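N-acetyl-L-2,4-diaminobutyric acid deacetylase (Ruegeria pomeroyi, PDB 6TWL) probably removes the acetyl group from N-acetyl-L-2,4-diaminobutyric acid as a zinc-dependent hydrolase in the breakdown of ectoine. Local coordinates at residues A[13-18]-A[43-48]; A[20-25]-A[38-43]; A[267-272]-A[308-313]; A[283-288]-A[296-301]. All coordinates share one frame; numbering follows the deposited sequence.

In the fold
After the short strand 7-8, the chain runs through strand 16-24 and returns as strand 36-45, and interactions 1 and 2 zip this long hairpin together. Interaction 1 (13-18 with 43-48) closes the wider loop, and interaction 2 (20-25 with 38-43) lies within it, sharing Ile43. Both belong to one flank of the large mixed sheet. Much later, and on the opposite side of the chain's centre, interaction 3 (267-272 with 308-313) closes a second loop between strands of two different antiparallel sheets. Within that loop, interaction 4 (283-288 with 296-301) forms a short hairpin, whose strand 282-287 lies beside strand 265-269 of interaction 3. The two pairs of contacts stay well apart.

Interaction 1: A[13-18]-A[43-48]; sequences DRDGVF and IKNGAG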
loop_
_atom_site.group_PDB
_atom_site.type_symbol
_atom_site.label_atom_id
_atom_site.label_comp_id
_atom_site.label_asym_id
_atom_site.label_seq_id
_atom_site.Cartn_x
_atom_site.Cartn_y
_atom_site.Cartn_z
ATOM N N ASP A 13 -14.851 -6.889 19.110
ATOM C CA ASP A 13 -14.336 -7.110 20.449
ATOM C C ASP A 13 -14.448 -8.551 20.916
ATOM O O ASP A 13 -14.007 -8.861 22.029
ATOM C CB ASP A 13 -15.096 -6.208 21.427
ATOM C CG ASP A 13 -16.586 -6.178 21.129
ATOM O OD1 ASP A 13 -17.295 -7.119 21.541
ATOM O OD2 ASP A 13 -17.045 -5.231 20.454
ATOM N N ARG A 14 -15.026 -9.436 20.112
ATOM C CA ARG A 14 -15.360 -10.784 20.540
ATOM C C ARG A 14 -14.472 -11.801 19.836
ATOM O O ARG A 14 -14.013 -11.580 18.711
ATOM C CB ARG A 14 -16.836 -11.089 20.263
ATOM C CG ARG A 14 -17.781 -10.572 21.342
ATOM C CD ARG A 14 -19.212 -10.441 20.836
ATOM N NE ARG A 14 -19.674 -11.645 20.150
ATOM C CZ ARG A 14 -20.895 -11.796 19.646
ATOM N NH1 ARG A 14 -21.784 -10.818 19.754
ATOM N NH2 ARG A 14 -21.229 -12.925 19.037
ATOM N N ASP A 15 -14.232 -12.920 20.515
ATOM C CA ASP A 15 -13.373 -13.964 19.978
ATOM C C ASP A 15 -14.102 -14.765 18.907
ATOM O O ASP A 15 -15.297 -15.053 19.029
ATOM C CB ASP A 15 -12.900 -14.893 21.096
ATOM C CG ASP A 15 -11.862 -14.245 21.990
ATOM O OD1 ASP A 15 -11.845 -12.999 22.075
ATOM O OD2 ASP A 15 -11.061 -14.980 22.604
ATOM N N GLY A 16 -13.375 -15.121 17.850
ATOM C CA GLY A 16 -13.892 -15.911 16.757
ATOM C C GLY A 16 -13.539 -15.298 15.422
ATOM O O GLY A 16 -12.738 -14.362 15.328
ATOM N N VAL A 17 -14.144 -15.839 14.368
ATOM C CA VAL A 17 -13.973 -15.350 13.003
ATOM C C VAL A 17 -15.273 -14.675 12.591
ATOM O O VAL A 17 -16.347 -15.283 12.669
ATOM C CB VAL A 17 -13.606 -16.488 12.037
ATOM C CG1 VAL A 17 -13.394 -15.947 10.628
ATOM C CG2 VAL A 17 -12.369 -17.223 12.527
ATOM N N PHE A 18 -15.181 -13.419 12.157
ATOM C CA PHE A 18 -16.357 -12.611 11.852
ATOM C C PHE A 18 -16.170 -11.921 10.511
ATOM O O PHE A 18 -15.194 -11.188 10.320
ATOM C CB PHE A 18 -16.609 -11.570 12.948
ATOM C CG PHE A 18 -16.955 -12.163 14.281
ATOM C CD1 PHE A 18 -18.238 -12.617 14.539
ATOM C CD2 PHE A 18 -15.999 -12.263 15.278
ATOM C CE1 PHE A 18 -18.561 -13.162 15.768
ATOM C CE2 PHE A 18 -16.316 -12.807 16.510
ATOM C CZ PHE A 18 -17.598 -13.257 16.754
ATOM N N ILE A 43 -10.787 -11.171 13.146
ATOM C CA ILE A 43 -10.415 -12.440 13.754
ATOM C C ILE A 43 -9.694 -12.109 15.050
ATOM O O ILE A 43 -8.595 -11.540 15.027
ATOM C CB ILE A 43 -9.532 -13.284 12.827
ATOM C CG1 ILE A 43 -10.248 -13.516 11.499
ATOM C CG2 ILE A 43 -9.170 -14.608 13.484
ATOM C CD1 ILE A 43 -9.413 -14.229 10.492
ATOM N N LYS A 44 -10.312 -12.444 16.178
ATOM C CA LYS A 44 -9.723 -12.195 17.483
ATOM C C LYS A 44 -9.730 -13.482 18.292
ATOM O O LYS A 44 -10.662 -14.288 18.193
ATOM C CB LYS A 44 -10.467 -11.090 18.245
ATOM C CG LYS A 44 -9.929 -10.857 19.654
ATOM C CD LYS A 44 -10.834 -9.970 20.485
ATOM C CE LYS A 44 -10.082 -9.398 21.681
ATOM N NZ LYS A 44 -9.294 -8.182 21.320
ATOM N N ASN A 45 -8.679 -13.670 19.085
ATOM C CA ASN A 45 -8.543 -14.845 19.929
ATOM C C ASN A 45 -7.491 -14.553 20.985
ATOM O O ASN A 45 -6.502 -13.870 20.706
ATOM C CB ASN A 45 -8.150 -16.075 19.106
ATOM C CG ASN A 45 -8.199 -17.353 19.912
ATOM O OD1 ASN A 45 -9.204 -17.658 20.554
ATOM N ND2 ASN A 45 -7.108 -18.111 19.886
ATOM N N GLY A 46 -7.712 -15.069 22.191
ATOM C CA GLY A 46 -6.783 -14.900 23.287
ATOM C C GLY A 46 -6.422 -13.446 23.507
ATOM O O GLY A 46 -7.243 -12.535 23.353
ATOM N N ALA A 47 -5.159 -13.221 23.858
ATOM C CA ALA A 47 -4.647 -11.891 24.148
ATOM C C ALA A 47 -3.466 -11.575 23.242
ATOM O O ALA A 47 -2.619 -12.438 22.983
ATOM C CB ALA A 47 -4.226 -11.768 25.618
ATOM N N GLY A 48 -3.423 -10.339 22.751
ATOM C CA GLY A 48 -2.303 -9.870 21.971
ATOM C C GLY A 48 -2.586 -8.558 21.267
ATOM O O GLY A 48 -3.642 -7.941 21.447
#
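The carbonyl oxygen of Lys44 is met twice from the 13-18 segment. Gly16 N donates a nearly straight hydrogen bond of 2.9 Å to Lys44 O (166° at the hydrogen), and Asp15 CA brings a CA-H...O contact to the same Lys44 O at 3.3 Å. The return bond, Lys44 N to Gly16 O, is longer at 3.2 Å, and Gly16 O also receives the CA-H of Ile43. Gly16 and Lys44 thus form an antiparallel hydrogen-bonded pair, with Val17 and Ile43 as the non-hydrogen-bonded pair beside it. The phi of Gly16, 132°, would jam a CB against the preceding carbonyl.

Lys44 carries most of the side-chain contact. With CG anti to the backbone N (chi1 177°), its methylenes pass at a slant across the Asp15 carboxylate: CB sits against Arg14 O, while CD lies 3.6 Å from Asp15 OD1 and 3.7 Å from Asp13 O. The opposite charges do not meet, since Lys44 NZ stays 5.5 Å from Asp15 OD1. Asp15 instead reaches past with OD2, which accepts a weak bond from Gly46 N at 3.4 Å. An alanine in place of Lys44 removes the methylenes beside Asp15 OD1, and the carboxylate would probably be freer to turn away from Gly46.

On the other face, Val17 CG1 and Ile43 CG1 lie side by side at 4.1 Å. Asn45 is tied by its ND2 to Val80 O. The arrangement is the open end of an antiparallel hairpin, strands 16-24 and 36-45, near one edge of the large mixed sheet, at the protein surface.

Interaction 2: A[20-25]-A[38-43]; sequences GFLKLP and IPLTVI
Leu40 fills the hollow that Gly20 leaves on its face of the sheet. Its chi1 of 92° is unusual, and it swings the end of the side chain toward the opposite strand, where CD2 presses on the backbone, 3.4 Å from Phe21 N. The other branch, Leu40 CD1, meets Leu22 CD2 at 3.9 Å, the two leucines crossing at about a right angle. Beyond them Leu22 CB sits against Ile38 CB at 4.2 Å, extending the same apolar ridge, and Leu22 and Ile38 both press on helix 121-133.

The reverse face carries Phe21 and Pro39. The Phe21 ring crosses Pro39 obliquely, with CD2 3.7 Å from Pro39 CA and CE2 touching Pro39 CG, while Phe21 N is bonded to Thr9 OG1.

Four backbone bonds hold the strands in step: Gly20 and Leu40 exchange one pair, Leu22 and Ile38 another, the shortest being Leu22 N to Ile38 O at 2.8 Å. The proline fits because its position, opposite Phe21, is a non-hydrogen-bonded one. Segments 20-24 and 38-43 run at 136°, as in a strongly twisted antiparallel hairpin flanking the large sheet and backed by a helix.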
loop_
_atom_site.group_PDB
_atom_site.type_symbol
_atom_site.label_atom_id
_atom_site.label_comp_id
_atom_site.label_asym_id
_atom_site.label_seq_id
_atom_site.Cartn_x
_atom_site.Cartn_y
_atom_site.Cartn_z
ATOM N N GLY A 20 -18.171 -9.282 8.036
ATOM C CA GLY A 20 -19.263 -8.329 8.023
ATOM C C GLY A 20 -18.926 -7.065 7.268
ATOM O O GLY A 20 -18.167 -7.084 6.297
ATOM N N PHE A 21 -19.506 -5.954 7.718
ATOM C CA PHE A 21 -19.347 -4.675 7.046
ATOM C C PHE A 21 -19.288 -3.547 8.065
ATOM O O PHE A 21 -19.725 -3.687 9.210
ATOM C CB PHE A 21 -20.495 -4.378 6.074
ATOM C CG PHE A 21 -20.765 -5.473 5.087
ATOM C CD1 PHE A 21 -21.587 -6.536 5.422
ATOM C CD2 PHE A 21 -20.224 -5.422 3.816
ATOM C CE1 PHE A 21 -21.847 -7.537 4.512
ATOM C CE2 PHE A 21 -20.482 -6.422 2.899
ATOM C CZ PHE A 21 -21.295 -7.481 3.249
ATOM N N LEU A 22 -18.728 -2.422 7.625
ATOM C CA LEU A 22 -18.959 -1.133 8.260
ATOM C C LEU A 22 -20.054 -0.417 7.481
ATOM O O LEU A 22 -19.958 -0.275 6.258
ATOM C CB LEU A 22 -17.682 -0.289 8.283
ATOM C CG LEU A 22 -16.426 -0.876 8.929
ATOM C CD1 LEU A 22 -15.202 -0.077 8.514
ATOM C CD2 LEU A 22 -16.563 -0.901 10.443
ATOM N N LYS A 23 -21.094 0.024 8.183
ATOM C CA LYS A 23 -22.289 0.573 7.556
ATOM C C LYS A 23 -22.591 1.955 8.122
ATOM O O LYS A 23 -22.542 2.153 9.340
ATOM C CB LYS A 23 -23.481 -0.369 7.775
ATOM C CG LYS A 23 -24.828 0.203 7.371
ATOM C CD LYS A 23 -25.942 -0.820 7.554
ATOM C CE LYS A 23 -26.075 -1.237 9.013
ATOM N NZ LYS A 23 -27.061 -2.338 9.202
ATOM N N LEU A 24 -22.872 2.913 7.237
ATOM C CA LEU A 24 -23.479 4.188 7.622
ATOM C C LEU A 24 -24.667 4.410 6.696
ATOM O O LEU A 24 -24.488 4.463 5.461
ATOM C CB LEU A 24 -22.510 5.377 7.574
ATOM C CG LEU A 24 -21.864 5.837 6.270
ATOM C CD1 LEU A 24 -21.453 7.310 6.330
ATOM C CD2 LEU A 24 -20.663 4.968 6.047
ATOM N N PRO A 25 -25.883 4.515 7.229
ATOM C CA PRO A 25 -27.069 4.552 6.360
ATOM C C PRO A 25 -27.152 5.755 5.433
ATOM O O PRO A 25 -27.864 5.662 4.429
ATOM C CB PRO A 25 -28.227 4.527 7.363
ATOM C CG PRO A 25 -27.670 3.773 8.523
ATOM C CD PRO A 25 -26.235 4.209 8.625
ATOM N N ILE A 38 -18.701 -1.197 3.822
ATOM C CA ILE A 38 -17.295 -1.528 3.632
ATOM C C ILE A 38 -17.078 -2.948 4.177
ATOM O O ILE A 38 -17.231 -3.152 5.385
ATOM C CB ILE A 38 -16.371 -0.529 4.337
ATOM C CG1 ILE A 38 -16.800 0.901 4.013
ATOM C CG2 ILE A 38 -14.927 -0.762 3.928
ATOM C CD1 ILE A 38 -15.927 1.952 4.663
ATOM N N PRO A 39 -16.742 -3.916 3.330
ATOM C CA PRO A 39 -16.502 -5.272 3.840
ATOM C C PRO A 39 -15.298 -5.301 4.767
ATOM O O PRO A 39 -14.301 -4.608 4.550
ATOM C CB PRO A 39 -16.249 -6.090 2.567
ATOM C CG PRO A 39 -16.828 -5.268 1.450
ATOM C CD PRO A 39 -16.627 -3.844 1.868
ATOM N N LEU A 40 -15.399 -6.117 5.810
ATOM C CA LEU A 40 -14.284 -6.286 6.725
ATOM C C LEU A 40 -14.422 -7.624 7.430
ATOM O O LEU A 40 -15.530 -8.133 7.620
ATOM C CB LEU A 40 -14.206 -5.141 7.743
ATOM C CG LEU A 40 -14.916 -5.297 9.090
ATOM C CD1 LEU A 40 -14.494 -4.199 10.049
ATOM C CD2 LEU A 40 -16.418 -5.283 8.913
ATOM N N THR A 41 -13.279 -8.192 7.790
ATOM C CA THR A 41 -13.206 -9.397 8.595
ATOM C C THR A 41 -12.435 -9.084 9.868
ATOM O O THR A 41 -11.406 -8.401 9.829
ATOM C CB THR A 41 -12.528 -10.539 7.826
ATOM O OG1 THR A 41 -13.390 -10.988 6.771
ATOM C CG2 THR A 41 -12.214 -11.706 8.752
ATOM N N VAL A 42 -12.946 -9.556 11.001
ATOM C CA VAL A 42 -12.253 -9.453 12.276
ATOM C C VAL A 42 -12.035 -10.859 12.811
ATOM O O VAL A 42 -12.982 -11.649 12.902
ATOM C CB VAL A 42 -13.028 -8.592 13.291
ATOM C CG1 VAL A 42 -12.319 -8.602 14.638
ATOM C CG2 VAL A 42 -13.170 -7.169 12.777
ATOM N N ILE A 43 -10.787 -11.171 13.146
ATOM C CA ILE A 43 -10.415 -12.440 13.754
ATOM C C ILE A 43 -9.694 -12.109 15.050
ATOM O O ILE A 43 -8.595 -11.540 15.027
ATOM C CB ILE A 43 -9.532 -13.284 12.827
ATOM C CG1 ILE A 43 -10.248 -13.516 11.499
ATOM C CG2 ILE A 43 -9.170 -14.608 13.484
ATOM C CD1 ILE A 43 -9.413 -14.229 10.492
#

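Interaction 3: A[267-272]-A[308-313]; sequences FEMMID and ISRHFP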
loop_
_atom_site.group_PDB
_atom_site.type_symbol
_atom_site.label_atom_id
_atom_site.label_comp_id
_atom_site.label_asym_id
_atom_site.label_seq_id
_atom_site.Cartn_x
_atom_site.Cartn_y
_atom_site.Cartn_z
ATOM N N PHE A 267 6.047 4.704 -26.103
ATOM C CA PHE A 267 7.020 4.623 -25.021
ATOM C C PHE A 267 7.835 3.341 -25.148
ATOM O O PHE A 267 7.275 2.240 -25.121
ATOM C CB PHE A 267 6.303 4.684 -23.673
ATOM C CG PHE A 267 7.220 4.654 -22.488
ATOM C CD1 PHE A 267 7.976 5.765 -22.150
ATOM C CD2 PHE A 267 7.315 3.519 -21.703
ATOM C CE1 PHE A 267 8.815 5.740 -21.054
ATOM C CE2 PHE A 267 8.154 3.484 -20.607
ATOM C CZ PHE A 267 8.905 4.598 -20.279
ATOM N N GLU A 268 9.155 3.485 -25.275
ATOM C CA GLU A 268 10.075 2.351 -25.377
ATOM C C GLU A 268 11.061 2.411 -24.217
ATOM O O GLU A 268 11.991 3.224 -24.220
ATOM C CB GLU A 268 10.821 2.341 -26.707
ATOM C CG GLU A 268 11.932 1.297 -26.746
ATOM C CD GLU A 268 12.736 1.335 -28.027
ATOM O OE1 GLU A 268 12.630 2.331 -28.774
ATOM O OE2 GLU A 268 13.479 0.364 -28.283
ATOM N N MET A 269 10.862 1.547 -23.229
ATOM C CA MET A 269 11.798 1.467 -22.118
ATOM C C MET A 269 13.035 0.680 -22.523
ATOM O O MET A 269 12.929 -0.374 -23.153
ATOM C CB MET A 269 11.136 0.820 -20.912
ATOM C CG MET A 269 12.110 0.576 -19.790
ATOM S SD MET A 269 11.392 1.092 -18.235
ATOM C CE MET A 269 11.947 2.788 -18.099
ATOM N N MET A 270 14.211 1.183 -22.149
ATOM C CA MET A 270 15.459 0.546 -22.538
ATOM C C MET A 270 16.077 -0.330 -21.448
ATOM O O MET A 270 16.990 -1.101 -21.758
ATOM C CB MET A 270 16.472 1.617 -22.987
ATOM C CG MET A 270 15.960 2.580 -24.071
ATOM S SD MET A 270 15.387 1.753 -25.568
ATOM C CE MET A 270 16.896 0.946 -26.098
ATOM N N ILE A 271 15.605 -0.261 -20.196
ATOM C CA ILE A 271 16.279 -0.925 -19.076
ATOM C C ILE A 271 15.335 -1.884 -18.333
ATOM O O ILE A 271 14.125 -1.649 -18.233
ATOM C CB ILE A 271 16.894 0.132 -18.112
ATOM C CG1 ILE A 271 17.907 1.029 -18.833
ATOM C CG2 ILE A 271 17.630 -0.514 -16.935
ATOM C CD1 ILE A 271 18.935 0.269 -19.690
ATOM N N ASP A 272 15.906 -2.979 -17.796
ATOM C CA ASP A 272 15.187 -3.853 -16.861
ATOM C C ASP A 272 14.700 -3.109 -15.620
ATOM O O ASP A 272 15.484 -2.431 -14.948
ATOM C CB ASP A 272 16.083 -4.994 -16.367
ATOM C CG ASP A 272 16.239 -6.124 -17.344
ATOM O OD1 ASP A 272 15.572 -7.152 -17.139
ATOM O OD2 ASP A 272 16.997 -5.938 -18.340
ATOM N N ILE A 308 13.558 1.093 -10.062
ATOM C CA ILE A 308 12.569 0.494 -9.173
ATOM C C ILE A 308 11.143 0.754 -9.624
ATOM O O ILE A 308 10.215 0.129 -9.082
ATOM C CB ILE A 308 12.761 0.972 -7.719
ATOM C CG1 ILE A 308 12.654 2.497 -7.643
ATOM C CG2 ILE A 308 14.108 0.520 -7.193
ATOM C CD1 ILE A 308 12.265 3.012 -6.273
ATOM N N SER A 309 10.934 1.646 -10.589
ATOM C CA SER A 309 9.608 1.935 -11.108
ATOM C C SER A 309 9.737 2.396 -12.551
ATOM O O SER A 309 10.763 2.956 -12.947
ATOM C CB SER A 309 8.894 3.005 -10.279
ATOM O OG SER A 309 7.512 3.042 -10.592
ATOM N N ARG A 310 8.686 2.154 -13.332
ATOM C CA ARG A 310 8.685 2.529 -14.738
ATOM C C ARG A 310 7.260 2.790 -15.195
ATOM O O ARG A 310 6.309 2.192 -14.684
ATOM C CB ARG A 310 9.318 1.440 -15.614
ATOM C CG ARG A 310 8.694 0.062 -15.450
ATOM C CD ARG A 310 8.796 -0.761 -16.729
ATOM N NE ARG A 310 8.124 -0.117 -17.854
ATOM C CZ ARG A 310 7.729 -0.753 -18.953
ATOM N NH1 ARG A 310 7.936 -2.057 -19.080
ATOM N NH2 ARG A 310 7.125 -0.085 -19.925
ATOM N N HIS A 311 7.121 3.700 -16.158
ATOM C CA HIS A 311 5.851 3.865 -16.853
ATOM C C HIS A 311 5.446 2.549 -17.503
ATOM O O HIS A 311 6.236 1.922 -18.214
ATOM C CB HIS A 311 5.968 4.964 -17.908
ATOM C CG HIS A 311 4.682 5.279 -18.605
ATOM N ND1 HIS A 311 3.700 6.063 -18.039
ATOM C CD2 HIS A 311 4.222 4.927 -19.830
ATOM C CE1 HIS A 311 2.688 6.175 -18.881
ATOM N NE2 HIS A 311 2.980 5.495 -19.976
ATOM N N PHE A 312 4.226 2.100 -17.207
ATOM C CA PHE A 312 3.751 0.823 -17.733
ATOM C C PHE A 312 3.134 0.878 -19.137
ATOM O O PHE A 312 3.523 0.071 -19.987
ATOM C CB PHE A 312 2.761 0.199 -16.749
ATOM C CG PHE A 312 2.409 -1.220 -17.070
ATOM C CD1 PHE A 312 3.334 -2.231 -16.867
ATOM C CD2 PHE A 312 1.164 -1.544 -17.575
ATOM C CE1 PHE A 312 3.023 -3.542 -17.162
ATOM C CE2 PHE A 312 0.842 -2.855 -17.873
ATOM C CZ PHE A 312 1.774 -3.858 -17.664
ATOM N N PRO A 313 2.195 1.783 -19.444
ATOM C CA PRO A 313 1.467 1.668 -20.718
ATOM C C PRO A 313 2.344 1.997 -21.920
ATOM O O PRO A 313 3.429 2.571 -21.813
ATOM C CB PRO A 313 0.317 2.673 -20.580
ATOM C CG PRO A 313 0.216 2.964 -19.130
ATOM C CD PRO A 313 1.613 2.844 -18.602
#
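Two antiparallel sheets of the C-terminal part face each other here: residues 267-269 of one lie over 308-311 of the other, roughly antiparallel, axes 8.9 Å apart. Phe267 and Met269 of the first meet Arg310 and His311 of the second, mainly through side chains, though Phe267 CE2 also touches the backbone at His311 O (3.4 Å).

The Phe267 ring takes His311 over one face. His311 CB makes a CH-pi contact 4.1 Å from the centroid of Phe267, and the imidazole turns its edge to that face in a T-shaped pair with planes at 74°. His311 NE2 is held by Leu315 O. At the Phe267 ring edge, in plane, Arg310 NH2 lies 3.8 Å from Phe267 CE2.

Arg310 curls round to the next carbonyl: with CG between backbone N and carbonyl carbon (chi1 55°) and a bend at chi3, NE and NH2 both reach His311 O in weak 2.8 Å bonds. Met269 lies across the bent chain, its SD 3.4 Å from Arg310 CB, and Met269 CB stands over the guanidinium face. The Arg310 side chain is about 12 Å from that of Glu209, a zinc ligand in the metal-bound enzyme. This is sheet-on-sheet packing, with an aromatic pair as its buried centre.

Interaction 4: A[283-288]-A[296-301]; sequences LARVWP and PVEYRA
Segments 283-287 and 297-300 run antiparallel at 162°, their axes 4.9 Å apart, joined by five backbone hydrogen bonds. Tyr299 O receives two of them, a 2.7 Å bond from Leu283 N and a weaker one from Ala284 N, because both residues face Tyr299 in a classic beta bulge. Val286 and Val297 exchange a regular pair.

Trp287 and Pro296 carry one end of the contact. The proline ring lies flat over one face of the indole, its CG 3.8 Å from the centroid of the Trp287 six-membered ring and 11° off the normal, while Pro296 CD touches Trp287 CZ3 at 3.7 Å. With CG anti to the carbonyl carbon (chi1 -69°), Trp287 sets its indole against the proline, and NE1 donates to Glu268 OE1 on the neighbouring strand. An alanine in place of Trp287 removes the indole, and Pro296 would probably be left less well packed and Glu268 OE1 in need of another partner. Arg285, side by side with Pro296, rests its CD on Pro296 CG.

On the face of Val286 and Tyr299, Val286 CG2 meets the edge of the Tyr299 ring at CE2, 3.5 Å away, and Tyr299 OH accepts from Glu262 N. Leu283 CG packs on Ala301 CB. Glu298 OE1 is salt-bridged to Arg300 NH2 at 2.9 Å along its own strand, whereas Arg285 NE stays 4.5 Å from Glu298 OE2, beyond a salt bridge. The hairpin therefore joins by backbone bonds and apolar or CH-pi packing, with the cross-strand charges likely to add only a loose attraction.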
loop_
_atom_site.group_PDB
_atom_site.type_symbol
_atom_site.label_atom_id
_atom_site.label_comp_id
_atom_site.label_asym_id
_atom_site.label_seq_id
_atom_site.Cartn_x
_atom_site.Cartn_y
_atom_site.Cartn_z
ATOM N N LEU A 283 17.399 5.562 -20.126
ATOM C CA LEU A 283 16.301 4.832 -19.500
ATOM C C LEU A 283 15.219 4.437 -20.497
ATOM O O LEU A 283 14.714 3.310 -20.446
ATOM C CB LEU A 283 15.663 5.669 -18.388
ATOM C CG LEU A 283 16.458 6.022 -17.132
ATOM C CD1 LEU A 283 15.709 7.086 -16.344
ATOM C CD2 LEU A 283 16.694 4.788 -16.280
ATOM N N ALA A 284 14.852 5.341 -21.400
ATOM C CA ALA A 284 13.682 5.132 -22.238
ATOM C C ALA A 284 13.742 6.057 -23.442
ATOM O O ALA A 284 14.434 7.080 -23.434
ATOM C CB ALA A 284 12.386 5.367 -21.453
ATOM N N ARG A 285 13.003 5.673 -24.481
ATOM C CA ARG A 285 12.782 6.495 -25.660
ATOM C C ARG A 285 11.287 6.711 -25.845
ATOM O O ARG A 285 10.475 5.830 -25.548
ATOM C CB ARG A 285 13.353 5.846 -26.926
ATOM C CG ARG A 285 14.857 5.913 -27.062
ATOM C CD ARG A 285 15.308 5.131 -28.286
ATOM N NE ARG A 285 16.756 4.967 -28.331
ATOM C CZ ARG A 285 17.369 3.911 -28.856
ATOM N NH1 ARG A 285 16.657 2.921 -29.379
ATOM N NH2 ARG A 285 18.693 3.843 -28.854
ATOM N N VAL A 286 10.929 7.888 -26.346
ATOM C CA VAL A 286 9.541 8.236 -26.629
ATOM C C VAL A 286 9.451 8.589 -28.105
ATOM O O VAL A 286 9.986 9.616 -28.541
ATOM C CB VAL A 286 9.043 9.387 -25.747
ATOM C CG1 VAL A 286 7.615 9.746 -26.113
ATOM C CG2 VAL A 286 9.127 8.996 -24.283
ATOM N N TRP A 287 8.774 7.740 -28.875
ATOM C CA TRP A 287 8.685 7.923 -30.319
ATOM C C TRP A 287 7.528 8.848 -30.662
ATOM O O TRP A 287 6.392 8.589 -30.249
ATOM C CB TRP A 287 8.512 6.585 -31.019
ATOM C CG TRP A 287 9.743 5.767 -30.909
ATOM C CD1 TRP A 287 10.073 4.914 -29.898
ATOM C CD2 TRP A 287 10.843 5.752 -31.824
ATOM N NE1 TRP A 287 11.306 4.356 -30.136
ATOM C CE2 TRP A 287 11.799 4.855 -31.313
ATOM C CE3 TRP A 287 11.108 6.407 -33.032
ATOM C CZ2 TRP A 287 13.002 4.603 -31.961
ATOM C CZ3 TRP A 287 12.304 6.145 -33.680
ATOM C CH2 TRP A 287 13.233 5.248 -33.147
ATOM N N PRO A 288 7.778 9.922 -31.406
ATOM C CA PRO A 288 6.688 10.828 -31.770
ATOM C C PRO A 288 5.765 10.171 -32.779
ATOM O O PRO A 288 6.205 9.432 -33.662
ATOM C CB PRO A 288 7.420 12.030 -32.372
ATOM C CG PRO A 288 8.628 11.411 -33.004
ATOM C CD PRO A 288 9.045 10.299 -32.062
ATOM N N PRO A 296 13.480 10.053 -31.803
ATOM C CA PRO A 296 12.836 9.922 -30.493
ATOM C C PRO A 296 13.465 10.815 -29.436
ATOM O O PRO A 296 14.634 11.201 -29.518
ATOM C CB PRO A 296 13.053 8.443 -30.148
ATOM C CG PRO A 296 14.327 8.097 -30.840
ATOM C CD PRO A 296 14.310 8.877 -32.127
ATOM N N VAL A 297 12.660 11.133 -28.428
ATOM C CA VAL A 297 13.139 11.866 -27.261
ATOM C C VAL A 297 13.744 10.878 -26.274
ATOM O O VAL A 297 13.128 9.858 -25.939
ATOM C CB VAL A 297 12.001 12.672 -26.616
ATOM C CG1 VAL A 297 12.494 13.373 -25.362
ATOM C CG2 VAL A 297 11.436 13.677 -27.609
ATOM N N GLU A 298 14.953 11.174 -25.810
ATOM C CA GLU A 298 15.681 10.304 -24.900
ATOM C C GLU A 298 15.531 10.784 -23.463
ATOM O O GLU A 298 15.533 11.988 -23.195
ATOM C CB GLU A 298 17.164 10.250 -25.270
ATOM C CG GLU A 298 17.467 9.526 -26.568
ATOM C CD GLU A 298 18.956 9.431 -26.829
ATOM O OE1 GLU A 298 19.703 10.284 -26.306
ATOM O OE2 GLU A 298 19.382 8.505 -27.551
ATOM N N TYR A 299 15.414 9.833 -22.538
ATOM C CA TYR A 299 15.313 10.130 -21.116
ATOM C C TYR A 299 16.380 9.337 -20.383
ATOM O O TYR A 299 16.412 8.105 -20.471
ATOM C CB TYR A 299 13.916 9.807 -20.584
ATOM C CG TYR A 299 12.880 10.767 -21.109
ATOM C CD1 TYR A 299 12.715 12.017 -20.530
ATOM C CD2 TYR A 299 12.087 10.439 -22.199
ATOM C CE1 TYR A 299 11.781 12.908 -21.011
ATOM C CE2 TYR A 299 11.147 11.326 -22.688
ATOM C CZ TYR A 299 10.998 12.558 -22.088
ATOM O OH TYR A 299 10.064 13.446 -22.570
ATOM N N ARG A 300 17.251 10.041 -19.665
ATOM C CA ARG A 300 18.446 9.448 -19.090
ATOM C C ARG A 300 18.432 9.570 -17.572
ATOM O O ARG A 300 17.813 10.477 -17.008
ATOM C CB ARG A 300 19.707 10.101 -19.668
ATOM C CG ARG A 300 19.944 9.721 -21.121
ATOM C CD ARG A 300 21.121 10.451 -21.739
ATOM N NE ARG A 300 21.227 10.142 -23.162
ATOM C CZ ARG A 300 21.804 9.046 -23.647
ATOM N NH1 ARG A 300 22.336 8.154 -22.822
ATOM N NH2 ARG A 300 21.851 8.843 -24.956
ATOM N N ALA A 301 19.121 8.637 -16.919
ATOM C CA ALA A 301 19.149 8.597 -15.464
ATOM C C ALA A 301 19.946 9.772 -14.909
ATOM O O ALA A 301 21.032 10.090 -15.403
ATOM C CB ALA A 301 19.750 7.278 -14.983
#